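Local coordinates for protein erythrocyte binding antigen 140 (Plasmodium falciparum, PDB 4GF2) that probably binds a receptor on the host erythrocyte surface during invasion, through a region built of two Duffy-binding-like domains, at residues A[339-344]-A[410-415]; A[484-489]-A[534-539]; A[488-493]-A[582-587]; A[541-546]-A[564-569]. The protein carries 3 engineered substitutions. All blocks are in the same frame, centred on the assembly; numbering follows the deposited sequence.

Contact 1: A[339-344]-A[410-415]; sequences TCEPPR and DIIKDY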
loop_
_atom_site.group_PDB
_atom_site.type_symbol
_atom_site.label_atom_id
_atom_site.label_comp_id
_atom_site.label_asym_id
_atom_site.label_seq_id
_atom_site.Cartn_x
_atom_site.Cartn_y
_atom_site.Cartn_z
ATOM N N THR A 339 -2.510 34.305 15.351
ATOM C CA THR A 339 -1.598 33.230 14.985
ATOM C C THR A 339 -0.527 33.711 14.007
ATOM O O THR A 339 -0.806 34.483 13.092
ATOM C CB THR A 339 -2.367 32.059 14.335
ATOM O OG1 THR A 339 -3.278 31.490 15.286
ATOM C CG2 THR A 339 -1.405 30.981 13.850
ATOM N N CYS A 340 0.702 33.249 14.205
ATOM C CA CYS A 340 1.789 33.552 13.282
ATOM C C CYS A 340 2.400 32.257 12.754
ATOM O O CYS A 340 2.967 31.467 13.509
ATOM C CB CYS A 340 2.849 34.419 13.965
ATOM S SG CYS A 340 2.313 36.120 14.266
ATOM N N GLU A 341 2.273 32.046 11.452
ATOM C CA GLU A 341 2.779 30.838 10.817
ATOM C C GLU A 341 4.302 30.873 10.771
ATOM O O GLU A 341 4.886 31.864 10.345
ATOM C CB GLU A 341 2.208 30.721 9.404
ATOM C CG GLU A 341 2.515 29.416 8.697
ATOM C CD GLU A 341 1.918 29.365 7.303
ATOM O OE1 GLU A 341 1.393 30.403 6.842
ATOM O OE2 GLU A 341 1.974 28.291 6.667
ATOM N N PRO A 342 4.955 29.797 11.230
ATOM C CA PRO A 342 6.418 29.751 11.141
ATOM C C PRO A 342 6.879 29.589 9.699
ATOM O O PRO A 342 6.212 28.903 8.924
ATOM C CB PRO A 342 6.785 28.502 11.953
ATOM C CG PRO A 342 5.571 28.172 12.754
ATOM C CD PRO A 342 4.411 28.632 11.945
ATOM N N PRO A 343 7.999 30.225 9.335
ATOM C CA PRO A 343 8.571 30.036 7.997
ATOM C C PRO A 343 8.732 28.560 7.649
ATOM O O PRO A 343 8.502 28.155 6.511
ATOM C CB PRO A 343 9.933 30.714 8.110
ATOM C CG PRO A 343 9.722 31.795 9.123
ATOM C CD PRO A 343 8.725 31.250 10.109
ATOM N N ARG A 344 9.129 27.769 8.637
ATOM C CA ARG A 344 9.287 26.333 8.469
ATOM C C ARG A 344 7.976 25.690 8.011
ATOM O O ARG A 344 7.978 24.795 7.171
ATOM C CB ARG A 344 9.758 25.714 9.789
ATOM C CG ARG A 344 9.945 24.205 9.764
ATOM C CD ARG A 344 10.022 23.647 11.180
ATOM N NE ARG A 344 8.927 24.146 12.007
ATOM C CZ ARG A 344 7.661 23.753 11.899
ATOM N NH1 ARG A 344 7.310 22.840 10.998
ATOM N NH2 ARG A 344 6.741 24.279 12.694
ATOM N N ASP A 410 -4.594 21.279 11.877
ATOM C CA ASP A 410 -3.662 22.303 11.409
ATOM C C ASP A 410 -4.371 23.635 11.189
ATOM O O ASP A 410 -5.446 23.687 10.594
ATOM C CB ASP A 410 -2.981 21.864 10.112
ATOM C CG ASP A 410 -2.131 22.962 9.502
ATOM O OD1 ASP A 410 -1.081 23.299 10.091
ATOM O OD2 ASP A 410 -2.510 23.490 8.432
ATOM N N ILE A 411 -3.752 24.709 11.662
ATOM C CA ILE A 411 -4.364 26.031 11.626
ATOM C C ILE A 411 -4.400 26.648 10.224
ATOM O O ILE A 411 -5.317 27.403 9.899
ATOM C CB ILE A 411 -3.623 26.998 12.572
ATOM C CG1 ILE A 411 -3.861 26.593 14.028
ATOM C CG2 ILE A 411 -4.085 28.434 12.350
ATOM C CD1 ILE A 411 -3.068 27.405 15.028
ATOM N N ILE A 412 -3.406 26.329 9.401
ATOM C CA ILE A 412 -3.232 27.017 8.122
ATOM C C ILE A 412 -4.261 26.600 7.072
ATOM O O ILE A 412 -4.864 27.451 6.424
ATOM C CB ILE A 412 -1.824 26.793 7.536
ATOM C CG1 ILE A 412 -0.750 27.155 8.561
ATOM C CG2 ILE A 412 -1.643 27.625 6.276
ATOM C CD1 ILE A 412 -0.820 28.585 9.064
ATOM N N LYS A 413 -4.448 25.296 6.898
ATOM C CA LYS A 413 -5.388 24.789 5.905
ATOM C C LYS A 413 -5.041 25.354 4.533
ATOM O O LYS A 413 -5.908 25.872 3.823
ATOM C CB LYS A 413 -6.821 25.177 6.271
ATOM C CG LYS A 413 -7.290 24.663 7.621
ATOM C CD LYS A 413 -7.268 23.148 7.677
ATOM C CE LYS A 413 -8.072 22.629 8.861
ATOM N NZ LYS A 413 -8.055 21.147 8.928
ATOM N N ASP A 414 -3.764 25.265 4.176
ATOM C CA ASP A 414 -3.292 25.756 2.891
ATOM C C ASP A 414 -3.668 24.768 1.797
ATOM O O ASP A 414 -4.174 23.683 2.069
ATOM C CB ASP A 414 -1.775 25.929 2.911
ATOM C CG ASP A 414 -1.049 24.604 2.948
ATOM O OD1 ASP A 414 -1.488 23.716 3.704
ATOM O OD2 ASP A 414 -0.057 24.436 2.208
ATOM N N TYR A 415 -3.387 25.146 0.558
ATOM C CA TYR A 415 -3.787 24.358 -0.595
ATOM C C TYR A 415 -3.346 22.900 -0.497
ATOM O O TYR A 415 -4.119 21.997 -0.807
ATOM C CB TYR A 415 -3.226 24.985 -1.869
ATOM C CG TYR A 415 -3.628 24.263 -3.129
ATOM C CD1 TYR A 415 -4.798 24.591 -3.795
ATOM C CD2 TYR A 415 -2.833 23.256 -3.656
ATOM C CE1 TYR A 415 -5.170 23.933 -4.949
ATOM C CE2 TYR A 415 -3.196 22.591 -4.812
ATOM C CZ TYR A 415 -4.366 22.931 -5.455
ATOM O OH TYR A 415 -4.727 22.268 -6.609
#
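Thr339 meets Ile411 and Glu341 meets Ile412, alternate residues of one segment against adjacent residues of the other. The first encounter is apolar and tip to tip: Thr339 CG2 lies 4.0 Å from Ile411 CG2 and slightly farther from CD1. Both methyl branches stand anti to their own backbone N, while the threonine hydroxyl finds its polar partner nearby in the chain, at Phe336.

In the second encounter an acid lies against a hydrocarbon. Glu341 extends with CG anti to its N (chi1 -173°), and Ile412 crosses it at about a right angle, bringing CD1 to 3.3 Å from Glu341 CD. Glu341 OE2 rests 3.5 Å from Ile412 CG1, whereas OE1 has a hydrogen bond elsewhere in the protein. Trp482 of helix 478-508 also packs on Ile412.

Polar bonds shape the 410-415 loop from within: Asp410 OD2 accepts from Lys413 N at 3.1 Å (168°), an Asx motif, with a weaker bond from Ile412 N. The disulfide Cys340-Cys328 ties the other segment.

The contact joins the run into helix 343-346 to the loop between helices 388-407 and 415-427, within the second Duffy binding domain. The two segments' side chains meet only by van der Waals contact; Arg345, directly after Arg344, reaches across with salt bridges to Asp410 and Asp414, which probably keep both acids ionised.

Contact 2: A[484-489]-A[534-539]; sequences KEWGDD and SEYEKQ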
loop_
_atom_site.group_PDB
_atom_site.type_symbol
_atom_site.label_atom_id
_atom_site.label_comp_id
_atom_site.label_asym_id
_atom_site.label_seq_id
_atom_site.Cartn_x
_atom_site.Cartn_y
_atom_site.Cartn_z
ATOM N N LYS A 484 6.417 29.134 20.978
ATOM C CA LYS A 484 7.746 28.846 21.507
ATOM C C LYS A 484 8.793 28.863 20.395
ATOM O O LYS A 484 9.896 29.374 20.582
ATOM C CB LYS A 484 7.762 27.493 22.222
ATOM C CG LYS A 484 8.973 26.642 21.886
ATOM C CD LYS A 484 9.077 25.420 22.784
ATOM C CE LYS A 484 9.791 24.278 22.079
ATOM N NZ LYS A 484 11.099 24.691 21.499
ATOM N N GLU A 485 8.448 28.295 19.242
ATOM C CA GLU A 485 9.350 28.288 18.096
ATOM C C GLU A 485 9.701 29.722 17.715
ATOM O O GLU A 485 10.839 30.021 17.351
ATOM C CB GLU A 485 8.707 27.565 16.905
ATOM C CG GLU A 485 9.644 27.344 15.717
ATOM C CD GLU A 485 8.960 26.661 14.537
ATOM O OE1 GLU A 485 7.793 26.235 14.680
ATOM O OE2 GLU A 485 9.594 26.546 13.464
ATOM N N TRP A 486 8.712 30.606 17.803
ATOM C CA TRP A 486 8.915 32.013 17.492
ATOM C C TRP A 486 9.871 32.641 18.500
ATOM O O TRP A 486 10.769 33.397 18.130
ATOM C CB TRP A 486 7.578 32.754 17.497
ATOM C CG TRP A 486 7.709 34.226 17.281
ATOM C CD1 TRP A 486 7.556 34.897 16.106
ATOM C CD2 TRP A 486 8.017 35.213 18.272
ATOM N NE1 TRP A 486 7.750 36.243 16.302
ATOM C CE2 TRP A 486 8.036 36.463 17.624
ATOM C CE3 TRP A 486 8.282 35.163 19.643
ATOM C CZ2 TRP A 486 8.311 37.648 18.297
ATOM C CZ3 TRP A 486 8.554 36.343 20.311
ATOM C CH2 TRP A 486 8.567 37.567 19.638
ATOM N N GLY A 487 9.674 32.318 19.774
ATOM C CA GLY A 487 10.536 32.811 20.831
ATOM C C GLY A 487 11.995 32.485 20.568
ATOM O O GLY A 487 12.837 33.384 20.503
ATOM N N ASP A 488 12.295 31.199 20.412
ATOM C CA ASP A 488 13.662 30.763 20.150
ATOM C C ASP A 488 14.232 31.457 18.919
ATOM O O ASP A 488 15.404 31.829 18.894
ATOM C CB ASP A 488 13.720 29.248 19.956
ATOM C CG ASP A 488 13.521 28.487 21.248
ATOM O OD1 ASP A 488 13.790 29.060 22.323
ATOM O OD2 ASP A 488 13.102 27.312 21.187
ATOM N N ASP A 489 13.397 31.626 17.899
ATOM C CA ASP A 489 13.822 32.266 16.664
ATOM C C ASP A 489 14.137 33.733 16.916
ATOM O O ASP A 489 15.123 34.260 16.409
ATOM C CB ASP A 489 12.737 32.136 15.594
ATOM C CG ASP A 489 13.115 32.815 14.293
ATOM O OD1 ASP A 489 14.032 32.317 13.611
ATOM O OD2 ASP A 489 12.493 33.840 13.946
ATOM N N SER A 534 5.207 43.580 16.740
ATOM C CA SER A 534 3.822 43.352 16.343
ATOM C C SER A 534 3.492 41.860 16.347
ATOM O O SER A 534 2.411 41.463 16.783
ATOM C CB SER A 534 3.525 43.978 14.975
ATOM O OG SER A 534 4.419 43.529 13.975
ATOM N N GLU A 535 4.429 41.039 15.882
ATOM C CA GLU A 535 4.233 39.594 15.864
ATOM C C GLU A 535 4.035 39.099 17.289
ATOM O O GLU A 535 3.143 38.296 17.569
ATOM C CB GLU A 535 5.440 38.897 15.245
ATOM C CG GLU A 535 5.657 39.209 13.779
ATOM C CD GLU A 535 6.957 38.629 13.256
ATOM O OE1 GLU A 535 7.694 38.014 14.054
ATOM O OE2 GLU A 535 7.242 38.785 12.050
ATOM N N TYR A 536 4.884 39.593 18.183
ATOM C CA TYR A 536 4.817 39.252 19.595
ATOM C C TYR A 536 3.458 39.615 20.179
ATOM O O TYR A 536 2.829 38.806 20.856
ATOM C CB TYR A 536 5.924 39.986 20.352
ATOM C CG TYR A 536 5.826 39.881 21.855
ATOM C CD1 TYR A 536 6.398 38.814 22.536
ATOM C CD2 TYR A 536 5.169 40.852 22.596
ATOM C CE1 TYR A 536 6.316 38.718 23.913
ATOM C CE2 TYR A 536 5.081 40.762 23.972
ATOM C CZ TYR A 536 5.658 39.694 24.625
ATOM O OH TYR A 536 5.570 39.602 25.995
ATOM N N GLU A 537 3.008 40.835 19.903
ATOM C CA GLU A 537 1.747 41.333 20.441
ATOM C C GLU A 537 0.567 40.490 19.980
ATOM O O GLU A 537 -0.323 40.173 20.768
ATOM C CB GLU A 537 1.535 42.789 20.031
ATOM C CG GLU A 537 2.444 43.766 20.755
ATOM C CD GLU A 537 2.278 45.189 20.261
ATOM O OE1 GLU A 537 1.712 45.375 19.164
ATOM O OE2 GLU A 537 2.709 46.121 20.973
ATOM N N LYS A 538 0.563 40.136 18.699
ATOM C CA LYS A 538 -0.495 39.302 18.144
ATOM C C LYS A 538 -0.608 37.994 18.915
ATOM O O LYS A 538 -1.677 37.646 19.416
ATOM C CB LYS A 538 -0.229 39.003 16.665
ATOM C CG LYS A 538 -0.551 40.153 15.722
ATOM C CD LYS A 538 -0.364 39.738 14.267
ATOM C CE LYS A 538 -0.791 40.834 13.300
ATOM N NZ LYS A 538 0.092 42.031 13.372
ATOM N N GLN A 539 0.504 37.276 19.012
ATOM C CA GLN A 539 0.508 35.953 19.625
ATOM C C GLN A 539 0.242 36.003 21.123
ATOM O O GLN A 539 -0.404 35.113 21.676
ATOM C CB GLN A 539 1.841 35.266 19.358
ATOM C CG GLN A 539 2.069 34.953 17.895
ATOM C CD GLN A 539 3.489 34.531 17.623
ATOM O OE1 GLN A 539 3.774 33.351 17.432
ATOM N NE2 GLN A 539 4.394 35.498 17.613
#
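Trp486 carries this helix-helix contact alone on its side, its indole meeting Glu535, Tyr536 and Gln539. Its first partner is polar: Trp486 NE1 donates to Glu535 OE1 at 2.9 Å, almost straight (169°) and within the plane of the indole. The oxygen is met on its anti side. A second group lies over one indole face, where Gln539 NE2 comes 3.6 Å from Trp486 CD1, with the amide standing nearly perpendicular to the ring. At the benzo end of the indole, Trp486 CH2 packs 3.7 Å from Tyr536 CB and 3.8 Å from Tyr536 CD1; seen from the tyrosine, the indole arrives at the ring edge.

Next come the groups that fix these positions. Trp486 CG is anti to the backbone N (chi1 176°), directing the indole across the gap. Gln539 NE2 bonds to Glu535 O at 3.1 Å, and Gln539 N reaches the same oxygen from the other face of its plane. Glu535 OE1 also has a salt bridge to Lys532. Trp326 meets the indole edge-to-face, and Phe490, one helical turn on, has its ring nearly parallel to it.

At the backbone level, segments 484-489 (helix 478-508) and 534-539 (helix 518-548) run nearly antiparallel, 156° between their directions, and their axes approach to 11.5 Å, a separation spanned by the large indole. The buried indole N-H is thereby satisfied by a carboxylate whose negative charge Lys532 probably tempers, giving an interface of otherwise van der Waals contacts one directional bond.

Contact 3: A[488-493]-A[582-587]; sequences DDFCEK and KIFNEA. Engineered in segment 582-587: Ala587 (natural residue Ser).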
loop_
_atom_site.group_PDB
_atom_site.type_symbol
_atom_site.label_atom_id
_atom_site.label_comp_id
_atom_site.label_asym_id
_atom_site.label_seq_id
_atom_site.Cartn_x
_atom_site.Cartn_y
_atom_site.Cartn_z
ATOM N N ASP A 488 12.295 31.199 20.412
ATOM C CA ASP A 488 13.662 30.763 20.150
ATOM C C ASP A 488 14.232 31.457 18.919
ATOM O O ASP A 488 15.404 31.829 18.894
ATOM C CB ASP A 488 13.720 29.248 19.956
ATOM C CG ASP A 488 13.521 28.487 21.248
ATOM O OD1 ASP A 488 13.790 29.060 22.323
ATOM O OD2 ASP A 488 13.102 27.312 21.187
ATOM N N ASP A 489 13.397 31.626 17.899
ATOM C CA ASP A 489 13.822 32.266 16.664
ATOM C C ASP A 489 14.137 33.733 16.916
ATOM O O ASP A 489 15.123 34.260 16.409
ATOM C CB ASP A 489 12.737 32.136 15.594
ATOM C CG ASP A 489 13.115 32.815 14.293
ATOM O OD1 ASP A 489 14.032 32.317 13.611
ATOM O OD2 ASP A 489 12.493 33.840 13.946
ATOM N N PHE A 490 13.296 34.385 17.711
ATOM C CA PHE A 490 13.469 35.801 18.013
ATOM C C PHE A 490 14.735 36.037 18.822
ATOM O O PHE A 490 15.609 36.804 18.418
ATOM C CB PHE A 490 12.256 36.334 18.779
ATOM C CG PHE A 490 12.480 37.683 19.404
ATOM C CD1 PHE A 490 12.557 38.821 18.621
ATOM C CD2 PHE A 490 12.610 37.811 20.778
ATOM C CE1 PHE A 490 12.762 40.064 19.194
ATOM C CE2 PHE A 490 12.815 39.051 21.357
ATOM C CZ PHE A 490 12.891 40.179 20.564
ATOM N N CYS A 491 14.829 35.373 19.969
ATOM C CA CYS A 491 15.988 35.510 20.840
ATOM C C CYS A 491 17.282 35.234 20.080
ATOM O O CYS A 491 18.263 35.961 20.232
ATOM C CB CYS A 491 15.868 34.566 22.037
ATOM S SG CYS A 491 14.477 34.950 23.127
ATOM N N GLU A 492 17.278 34.188 19.260
ATOM C CA GLU A 492 18.459 33.821 18.489
ATOM C C GLU A 492 18.885 34.965 17.578
ATOM O O GLU A 492 20.015 35.444 17.659
ATOM C CB GLU A 492 18.193 32.566 17.655
ATOM C CG GLU A 492 19.370 32.137 16.787
ATOM C CD GLU A 492 19.077 30.893 15.967
ATOM O OE1 GLU A 492 17.921 30.418 15.988
ATOM O OE2 GLU A 492 20.005 30.388 15.300
ATOM N N LYS A 493 17.975 35.406 16.717
ATOM C CA LYS A 493 18.299 36.435 15.734
ATOM C C LYS A 493 18.639 37.757 16.418
ATOM O O LYS A 493 19.377 38.575 15.870
ATOM C CB LYS A 493 17.149 36.620 14.740
ATOM C CG LYS A 493 16.770 35.350 13.975
ATOM C CD LYS A 493 17.992 34.613 13.442
ATOM C CE LYS A 493 17.606 33.291 12.790
ATOM N NZ LYS A 493 18.800 32.506 12.371
ATOM N N LYS A 582 12.099 47.339 27.477
ATOM C CA LYS A 582 13.282 47.749 26.733
ATOM C C LYS A 582 13.602 46.754 25.621
ATOM O O LYS A 582 14.238 47.109 24.630
ATOM C CB LYS A 582 14.487 47.859 27.673
ATOM C CG LYS A 582 14.335 48.895 28.778
ATOM C CD LYS A 582 15.553 48.905 29.691
ATOM C CE LYS A 582 15.455 49.996 30.744
ATOM N NZ LYS A 582 16.638 50.006 31.651
ATOM N N ILE A 583 13.156 45.513 25.788
ATOM C CA ILE A 583 13.510 44.439 24.867
ATOM C C ILE A 583 13.180 44.786 23.417
ATOM O O ILE A 583 13.939 44.458 22.503
ATOM C CB ILE A 583 12.798 43.121 25.240
ATOM C CG1 ILE A 583 13.398 41.947 24.464
ATOM C CG2 ILE A 583 11.307 43.224 24.973
ATOM C CD1 ILE A 583 14.820 41.617 24.855
ATOM N N PHE A 584 12.050 45.454 23.209
ATOM C CA PHE A 584 11.619 45.810 21.862
ATOM C C PHE A 584 11.987 47.245 21.505
ATOM O O PHE A 584 11.457 47.806 20.547
ATOM C CB PHE A 584 10.109 45.607 21.705
ATOM C CG PHE A 584 9.684 44.170 21.771
ATOM C CD1 PHE A 584 10.097 43.267 20.803
ATOM C CD2 PHE A 584 8.870 43.720 22.796
ATOM C CE1 PHE A 584 9.710 41.942 20.861
ATOM C CE2 PHE A 584 8.479 42.395 22.857
ATOM C CZ PHE A 584 8.898 41.506 21.889
ATOM N N ASN A 585 12.897 47.837 22.274
ATOM C CA ASN A 585 13.386 49.173 21.967
ATOM C C ASN A 585 13.900 49.242 20.539
ATOM O O ASN A 585 14.448 48.271 20.017
ATOM C CB ASN A 585 14.503 49.583 22.927
ATOM C CG ASN A 585 13.979 50.024 24.277
ATOM O OD1 ASN A 585 12.795 50.325 24.431
ATOM N ND2 ASN A 585 14.867 50.074 25.266
ATOM N N GLU A 586 13.729 50.400 19.914
ATOM C CA GLU A 586 14.188 50.604 18.547
ATOM C C GLU A 586 15.698 50.389 18.436
ATOM O O GLU A 586 16.249 50.342 17.337
ATOM C CB GLU A 586 13.786 52.000 18.070
ATOM C CG GLU A 586 12.318 52.097 17.675
ATOM C CD GLU A 586 11.831 53.527 17.544
ATOM O OE1 GLU A 586 12.589 54.451 17.909
ATOM O OE2 GLU A 586 10.689 53.725 17.078
ATOM N N ALA A 587 16.359 50.256 19.583
ATOM C CA ALA A 587 17.769 49.888 19.624
ATOM C C ALA A 587 18.082 49.249 20.975
ATOM O O ALA A 587 17.508 49.640 21.991
ATOM C CB ALA A 587 18.642 51.112 19.401
#
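Phe490 and Phe584 lie nearest across the contact, their CA atoms 10.9 Å apart, the first on helix 478-508 and the second in a type I beta turn from Lys582 to Asn585, closed by Asn585 N to Lys582 O at 2.8 Å. The two rings bridge much of that separation. Phe490 CG is anti to the backbone N (chi1 167°), which sends the ring outward from the helix. Phe584 instead holds CG anti to its carbonyl carbon, and its ring tip swings back to the helix. The closest pair is Phe490 CZ and Phe584 CE1, 3.6 Å apart; the ring centroids are 5.5 Å apart and the planes are inclined at 39°, an oblique pairing. Ile583 adds a looser touch, with its CG1 at the edge of the Phe490 ring, 4.3 Å from CE2.

The aromatic series continues beyond the turn, where Phe584 meets Tyr536 of helix 518-548. Cys491, beside Phe490, is bonded to Cys574. The turn thus packs on the helix by dispersion between apolar groups, while the neighbouring disulfide supplies a covalent tie between helix 478-508 and the chain leading to the turn.

Contact 4: A[541-546]-A[564-569]; sequences DKYTKD and NVYLKE
Lys542 NZ binds Asp546 OD2 at 2.7 Å, on the syn lone pair of the carboxylate, in the turn that also contains Tyr543, the residue that meets Tyr566 across the contact. A second salt bridge from one residue to the fourth along, Lys545 NZ to Asp541 OD2 at 2.9 Å, also comes in on the syn side. Both lie along helix 518-548, and Lys542 additionally makes a cation-pi contact with Phe479.

Between the segments the contact is one tyrosine pair. Tyr543 CG lies anti to the backbone N (chi1 174°), an orientation that carries the ring over to the base of Tyr566: Tyr543 OH is 3.6 Å from Tyr566 CB, and Tyr543 CE2 is 4.0 Å from Tyr566 CG, above one face and toward the rim of that ring. The planes are inclined at 40° and the centroids are 5.5 Å apart, an oblique meeting.

This is plain packing in the largely helical C-terminal region, where the short helix 563-570 is laid against the long helix 518-548. Helix 478-508 takes part as well, since Phe479 and Leu480 touch Tyr543.

Both phenol groups use their hydroxyls on backbone oxygens outside the segments. Tyr543 OH bonds to Lys561 O, just before the short helix, and Tyr566 OH bonds to Leu480 O of helix 478-508.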
loop_
_atom_site.group_PDB
_atom_site.type_symbol
_atom_site.label_atom_id
_atom_site.label_comp_id
_atom_site.label_asym_id
_atom_site.label_seq_id
_atom_site.Cartn_x
_atom_site.Cartn_y
_atom_site.Cartn_z
ATOM N N ASP A 541 -1.651 38.145 22.547
ATOM C CA ASP A 541 -3.072 38.428 22.682
ATOM C C ASP A 541 -3.874 37.138 22.593
ATOM O O ASP A 541 -4.799 36.918 23.372
ATOM C CB ASP A 541 -3.521 39.404 21.594
ATOM C CG ASP A 541 -4.927 39.920 21.817
ATOM O OD1 ASP A 541 -5.270 40.242 22.974
ATOM O OD2 ASP A 541 -5.690 40.007 20.832
ATOM N N LYS A 542 -3.513 36.283 21.641
ATOM C CA LYS A 542 -4.205 35.013 21.459
ATOM C C LYS A 542 -3.949 34.091 22.640
ATOM O O LYS A 542 -4.873 33.470 23.165
ATOM C CB LYS A 542 -3.756 34.332 20.163
ATOM C CG LYS A 542 -4.302 32.921 19.996
ATOM C CD LYS A 542 -3.894 32.312 18.666
ATOM C CE LYS A 542 -4.235 30.830 18.608
ATOM N NZ LYS A 542 -5.699 30.574 18.722
ATOM N N TYR A 543 -2.691 34.001 23.052
ATOM C CA TYR A 543 -2.315 33.160 24.176
ATOM C C TYR A 543 -3.126 33.552 25.405
ATOM O O TYR A 543 -3.596 32.696 26.150
ATOM C CB TYR A 543 -0.820 33.298 24.463
ATOM C CG TYR A 543 -0.361 32.564 25.701
ATOM C CD1 TYR A 543 -0.466 33.147 26.959
ATOM C CD2 TYR A 543 0.181 31.287 25.615
ATOM C CE1 TYR A 543 -0.047 32.481 28.094
ATOM C CE2 TYR A 543 0.604 30.612 26.743
ATOM C CZ TYR A 543 0.488 31.215 27.982
ATOM O OH TYR A 543 0.907 30.548 29.110
ATOM N N THR A 544 -3.293 34.855 25.600
ATOM C CA THR A 544 -4.009 35.378 26.759
ATOM C C THR A 544 -5.511 35.138 26.646
ATOM O O THR A 544 -6.136 34.612 27.568
ATOM C CB THR A 544 -3.768 36.886 26.919
ATOM O OG1 THR A 544 -2.365 37.136 27.059
ATOM C CG2 THR A 544 -4.499 37.417 28.142
ATOM N N LYS A 545 -6.087 35.534 25.516
ATOM C CA LYS A 545 -7.516 35.365 25.289
ATOM C C LYS A 545 -7.914 33.893 25.325
ATOM O O LYS A 545 -8.947 33.541 25.893
ATOM C CB LYS A 545 -7.923 35.993 23.953
ATOM C CG LYS A 545 -7.924 37.514 23.973
ATOM C CD LYS A 545 -8.254 38.098 22.611
ATOM C CE LYS A 545 -8.385 39.611 22.680
ATOM N NZ LYS A 545 -8.488 40.234 21.332
ATOM N N ASP A 546 -7.093 33.036 24.720
ATOM C CA ASP A 546 -7.365 31.602 24.721
ATOM C C ASP A 546 -7.245 31.040 26.134
ATOM O O ASP A 546 -8.101 30.274 26.581
ATOM C CB ASP A 546 -6.414 30.854 23.779
ATOM C CG ASP A 546 -6.786 31.016 22.310
ATOM O OD1 ASP A 546 -7.867 31.570 22.017
ATOM O OD2 ASP A 546 -5.998 30.572 21.446
ATOM N N ASN A 564 4.720 35.879 28.483
ATOM C CA ASN A 564 6.161 36.108 28.440
ATOM C C ASN A 564 6.920 35.163 29.368
ATOM O O ASN A 564 8.123 34.952 29.203
ATOM C CB ASN A 564 6.493 37.570 28.760
ATOM C CG ASN A 564 5.939 38.020 30.095
ATOM O OD1 ASN A 564 5.476 37.209 30.895
ATOM N ND2 ASN A 564 5.987 39.325 30.345
ATOM N N VAL A 565 6.216 34.588 30.337
ATOM C CA VAL A 565 6.817 33.595 31.219
ATOM C C VAL A 565 6.898 32.259 30.501
ATOM O O VAL A 565 7.926 31.583 30.531
ATOM C CB VAL A 565 6.014 33.429 32.521
ATOM C CG1 VAL A 565 6.466 32.182 33.269
ATOM C CG2 VAL A 565 6.157 34.669 33.394
ATOM N N TYR A 566 5.802 31.882 29.855
ATOM C CA TYR A 566 5.765 30.667 29.057
ATOM C C TYR A 566 6.936 30.633 28.079
ATOM O O TYR A 566 7.553 29.587 27.873
ATOM C CB TYR A 566 4.439 30.577 28.303
ATOM C CG TYR A 566 4.420 29.538 27.208
ATOM C CD1 TYR A 566 4.055 28.226 27.472
ATOM C CD2 TYR A 566 4.763 29.874 25.906
ATOM C CE1 TYR A 566 4.034 27.275 26.468
ATOM C CE2 TYR A 566 4.745 28.934 24.897
ATOM C CZ TYR A 566 4.381 27.636 25.182
ATOM O OH TYR A 566 4.366 26.703 24.173
ATOM N N LEU A 567 7.249 31.781 27.488
ATOM C CA LEU A 567 8.353 31.866 26.542
ATOM C C LEU A 567 9.691 31.614 27.227
ATOM O O LEU A 567 10.431 30.713 26.836
ATOM C CB LEU A 567 8.377 33.231 25.851
ATOM C CG LEU A 567 7.332 33.468 24.759
ATOM C CD1 LEU A 567 7.518 34.848 24.151
ATOM C CD2 LEU A 567 7.412 32.398 23.679
ATOM N N LYS A 568 9.997 32.410 28.250
ATOM C CA LYS A 568 11.280 32.305 28.943
ATOM C C LYS A 568 11.561 30.875 29.397
ATOM O O LYS A 568 12.717 30.467 29.491
ATOM C CB LYS A 568 11.327 33.251 30.147
ATOM C CG LYS A 568 12.346 34.380 30.022
ATOM C CD LYS A 568 13.334 34.378 31.185
ATOM C CE LYS A 568 14.244 33.160 31.150
ATOM N NZ LYS A 568 15.208 33.137 32.283
ATOM N N GLU A 569 10.505 30.118 29.675
ATOM C CA GLU A 569 10.657 28.739 30.129
ATOM C C GLU A 569 10.845 27.767 28.968
ATOM O O GLU A 569 11.868 27.086 28.878
ATOM C CB GLU A 569 9.447 28.316 30.963
ATOM C CG GLU A 569 9.361 29.005 32.316
ATOM C CD GLU A 569 8.270 28.429 33.194
ATOM O OE1 GLU A 569 7.441 27.649 32.678
ATOM O OE2 GLU A 569 8.243 28.749 34.403
#

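Overall arrangement
All four contacts lie on the same side of the chain's centre, in the C-terminal half that contains the second Duffy-binding-like domain. Contact 1 closes first along the chain; contacts 2 and 3 then open from helix 478-508, and contact 4 is nested inside the loop closed by contact 3. Contacts 2 and 4 share helix 518-548, their centres about 9 Å apart; contact 3 is about 10 Å from contact 2. Contact 1, about 14 Å from contact 2, is joined to it by the salt bridge Arg344 NE to Glu485 OE2 and also touches contact 4; contacts 3 and 4 do not touch. Helix 478-508 thus stands between contact 1 and the later helices and turn.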